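Long-range contact in flagellin (Burkholderia pseudomallei, PDB 4CFI), which probably polymerises into the bacterial flagellar filament, the surface-exposed propeller used for swimming, and is recognised by the immune system as an antigen: residues A[116-126]-A[190-199]. Numbering follows the deposited sequence. Where two conformers were deposited one is given.
Sequences KVAIDSSGAAW and SATSALSATD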
loop_
_atom_site.group_PDB
_atom_site.type_symbol
_atom_site.label_atom_id
_atom_site.label_comp_id
_atom_site.label_asym_id
_atom_site.label_seq_id
_atom_site.Cartn_x
_atom_site.Cartn_y
_atom_site.Cartn_z
ATOM N N LYS A 116 15.894 0.318 -16.167
ATOM C CA LYS A 116 17.129 0.579 -16.917
ATOM C C LYS A 116 16.792 1.335 -18.197
ATOM O O LYS A 116 15.940 0.907 -18.962
ATOM C CB LYS A 116 17.878 -0.732 -17.234
ATOM C CG LYS A 116 19.142 -0.524 -18.062
ATOM C CD LYS A 116 19.793 -1.825 -18.497
ATOM C CE LYS A 116 21.084 -1.566 -19.252
ATOM N NZ LYS A 116 21.755 -2.827 -19.665
ATOM N N VAL A 117 17.481 2.448 -18.421
ATOM C CA VAL A 117 17.220 3.377 -19.519
ATOM C C VAL A 117 18.547 3.843 -20.123
ATOM O O VAL A 117 19.618 3.481 -19.648
ATOM C CB VAL A 117 16.405 4.613 -19.053
ATOM C CG1 VAL A 117 15.067 4.172 -18.488
ATOM C CG2 VAL A 117 17.183 5.473 -18.063
ATOM N N ALA A 118 18.461 4.644 -21.181
ATOM C CA ALA A 118 19.639 5.216 -21.839
ATOM C C ALA A 118 19.260 6.568 -22.422
ATOM O O ALA A 118 18.823 6.655 -23.575
ATOM C CB ALA A 118 20.183 4.285 -22.925
ATOM N N ILE A 119 19.371 7.616 -21.606
ATOM C CA ILE A 119 18.918 8.950 -21.964
ATOM C C ILE A 119 19.925 10.011 -21.557
ATOM O O ILE A 119 20.771 9.782 -20.681
ATOM C CB ILE A 119 17.523 9.284 -21.358
ATOM C CG1 ILE A 119 17.575 9.314 -19.832
ATOM C CG2 ILE A 119 16.456 8.322 -21.888
ATOM C CD1 ILE A 119 16.244 9.577 -19.145
ATOM N N ASP A 120 19.834 11.174 -22.197
ATOM C CA ASP A 120 20.603 12.328 -21.781
ATOM C C ASP A 120 19.872 13.129 -20.703
ATOM O O ASP A 120 18.809 12.737 -20.216
ATOM C CB ASP A 120 21.029 13.172 -23.012
ATOM C CG ASP A 120 19.898 13.931 -23.680
ATOM O OD1 ASP A 120 18.812 14.043 -23.097
ATOM O OD2 ASP A 120 20.127 14.392 -24.831
ATOM N N SER A 121 20.450 14.257 -20.308
ATOM C CA SER A 121 19.897 15.031 -19.190
ATOM C C SER A 121 18.552 15.685 -19.517
ATOM O O SER A 121 17.853 16.141 -18.606
ATOM C CB SER A 121 20.903 16.086 -18.717
ATOM O OG SER A 121 21.176 17.049 -19.737
ATOM N N SER A 122 18.198 15.753 -20.799
ATOM C CA SER A 122 16.905 16.268 -21.246
ATOM C C SER A 122 15.862 15.177 -21.493
ATOM O O SER A 122 14.742 15.487 -21.885
ATOM C CB SER A 122 17.051 17.088 -22.536
ATOM O OG SER A 122 17.911 18.188 -22.352
ATOM N N GLY A 123 16.225 13.907 -21.319
ATOM C CA GLY A 123 15.311 12.797 -21.570
ATOM C C GLY A 123 15.302 12.253 -22.992
ATOM O O GLY A 123 14.447 11.435 -23.316
ATOM N N ALA A 124 16.188 12.740 -23.858
ATOM C CA ALA A 124 16.320 12.205 -25.225
ATOM C C ALA A 124 17.147 10.915 -25.212
ATOM O O ALA A 124 17.985 10.728 -24.343
ATOM C CB ALA A 124 16.962 13.227 -26.153
ATOM N N ALA A 125 16.922 10.025 -26.168
ATOM C CA ALA A 125 17.689 8.785 -26.263
ATOM C C ALA A 125 19.177 9.106 -26.393
ATOM O O ALA A 125 19.577 9.995 -27.138
ATOM C CB ALA A 125 17.238 7.956 -27.460
ATOM N N TRP A 126 19.991 8.366 -25.654
ATOM C CA TRP A 126 21.440 8.507 -25.708
ATOM C C TRP A 126 21.952 7.957 -27.037
ATOM O O TRP A 126 21.497 6.902 -27.497
ATOM C CB TRP A 126 22.091 7.740 -24.555
ATOM C CG TRP A 126 23.545 8.076 -24.376
ATOM C CD1 TRP A 126 24.615 7.375 -24.842
ATOM C CD2 TRP A 126 24.083 9.244 -23.734
ATOM N NE1 TRP A 126 25.784 8.011 -24.513
ATOM C CE2 TRP A 126 25.497 9.168 -23.833
ATOM C CE3 TRP A 126 23.510 10.338 -23.070
ATOM C CZ2 TRP A 126 26.338 10.152 -23.292
ATOM C CZ3 TRP A 126 24.336 11.312 -22.544
ATOM C CH2 TRP A 126 25.741 11.209 -22.650
ATOM N N SER A 190 11.718 6.598 -26.305
ATOM C CA SER A 190 13.072 7.143 -26.302
ATOM C C SER A 190 13.886 6.737 -25.078
ATOM O O SER A 190 15.106 6.775 -25.123
ATOM C CB SER A 190 13.044 8.667 -26.426
ATOM O OG SER A 190 12.645 9.064 -27.724
ATOM N N ALA A 191 13.223 6.386 -23.980
ATOM C CA ALA A 191 13.951 5.967 -22.779
ATOM C C ALA A 191 14.758 4.684 -22.967
ATOM O O ALA A 191 15.768 4.501 -22.274
ATOM C CB ALA A 191 12.995 5.810 -21.608
ATOM N N THR A 192 14.319 3.793 -23.870
ATOM C CA THR A 192 14.982 2.503 -24.037
ATOM C C THR A 192 15.332 2.161 -25.486
ATOM O O THR A 192 15.830 1.066 -25.743
ATOM C CB THR A 192 14.139 1.362 -23.440
ATOM O OG1 THR A 192 12.936 1.253 -24.205
ATOM C CG2 THR A 192 13.843 1.574 -21.938
ATOM N N SER A 193 15.068 3.061 -26.425
ATOM C CA SER A 193 15.281 2.728 -27.843
ATOM C C SER A 193 16.735 2.435 -28.168
ATOM O O SER A 193 17.009 1.696 -29.110
ATOM C CB SER A 193 14.740 3.819 -28.763
ATOM O OG SER A 193 15.338 5.064 -28.468
ATOM N N ALA A 194 17.653 2.972 -27.371
ATOM C CA ALA A 194 19.069 2.727 -27.612
ATOM C C ALA A 194 19.562 1.399 -27.051
ATOM O O ALA A 194 20.710 1.004 -27.316
ATOM C CB ALA A 194 19.892 3.869 -27.036
ATOM N N LEU A 195 18.725 0.747 -26.244
ATOM C CA LEU A 195 19.064 -0.503 -25.576
ATOM C C LEU A 195 18.623 -1.720 -26.399
ATOM O O LEU A 195 17.885 -1.586 -27.369
ATOM C CB LEU A 195 18.414 -0.555 -24.197
ATOM C CG LEU A 195 18.838 0.561 -23.233
ATOM C CD1 LEU A 195 18.049 0.429 -21.946
ATOM C CD2 LEU A 195 20.335 0.555 -22.968
ATOM N N SER A 196 19.084 -2.903 -26.004
ATOM C CA SER A 196 18.729 -4.155 -26.662
ATOM C C SER A 196 17.235 -4.461 -26.550
ATOM O O SER A 196 16.533 -3.955 -25.667
ATOM C CB SER A 196 19.499 -5.321 -26.033
ATOM O OG SER A 196 19.009 -5.613 -24.730
ATOM N N ALA A 197 16.754 -5.352 -27.411
ATOM C CA ALA A 197 15.365 -5.817 -27.346
ATOM C C ALA A 197 15.038 -6.392 -25.962
ATOM O O ALA A 197 13.970 -6.143 -25.421
ATOM C CB ALA A 197 15.094 -6.854 -28.431
ATOM N N THR A 198 15.976 -7.126 -25.379
ATOM C CA THR A 198 15.756 -7.718 -24.073
ATOM C C THR A 198 15.639 -6.637 -22.993
ATOM O O THR A 198 14.771 -6.721 -22.119
ATOM C CB THR A 198 16.877 -8.716 -23.719
ATOM O OG1 THR A 198 16.834 -9.828 -24.625
ATOM C CG2 THR A 198 16.723 -9.227 -22.280
ATOM N N ASP A 199 16.496 -5.621 -23.046
ATOM C CA ASP A 199 16.378 -4.521 -22.093
ATOM C C ASP A 199 15.069 -3.749 -22.281
ATOM O O ASP A 199 14.487 -3.292 -21.307
ATOM C CB ASP A 199 17.545 -3.541 -22.199
ATOM C CG ASP A 199 18.832 -4.052 -21.554
ATOM O OD1 ASP A 199 18.780 -4.976 -20.738
ATOM O OD2 ASP A 199 19.896 -3.490 -21.860
HETATM O O HOH W 1 15.592 -1.990 -19.231
HETATM O O HOH W 2 17.306 4.960 -25.286
HETATM O O HOH W 3 15.067 10.649 -28.372
#
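With CG turned trans to the main-chain nitrogen (chi1 178°) and every later torsion extended, K116 sends its ammonium group along a straight chain to D199. K116 NZ forms a salt bridge with D199 OD2, 3.0 Å away, approaching from above the carboxylate plane, 38° out of it, while CD and CE of the lysine lie against the same carboxylate. L195 holds CG beside its own nitrogen (chi1 -60°), which lays its two methyls over the strand: CD1 touches the carbonyl oxygen of K116, and L195 CD2 packs on A118 CB at 3.7 Å. Next to it, A194 CB packs on A118 CB and lies 3.5 Å from W126 O.

The example illustrates how an edge strand can be covered by a loop with a type I turn rather than by a further strand. Within the flagellin D2 region, 111-119 is an outermost strand of a three-stranded antiparallel sheet. V117 and I119 are hydrogen-bonded to 135-142, whereas on the other edge A118 N donates to A191 O (2.9 Å), nearly in line with the carbonyl. That peptide oxygen also rests on V117 CB. I119 CG2 meets A191 CA at 3.6 Å, and V166 of helix 160-167 touches both residues.

Water adds to this single direct backbone bond. One molecule donates to A118 O and S190 O and accepts from A194 N, which ties the strand to both S190 and the type I turn T192 to L195; another bridges K116 O and D199 O. At the segment's helical end, S196 is the N-cap of helix 197-213, S196 OG accepting from D199 N at 3.0 Å, a capping bond to the backbone of the same residue whose carboxylate meets K116.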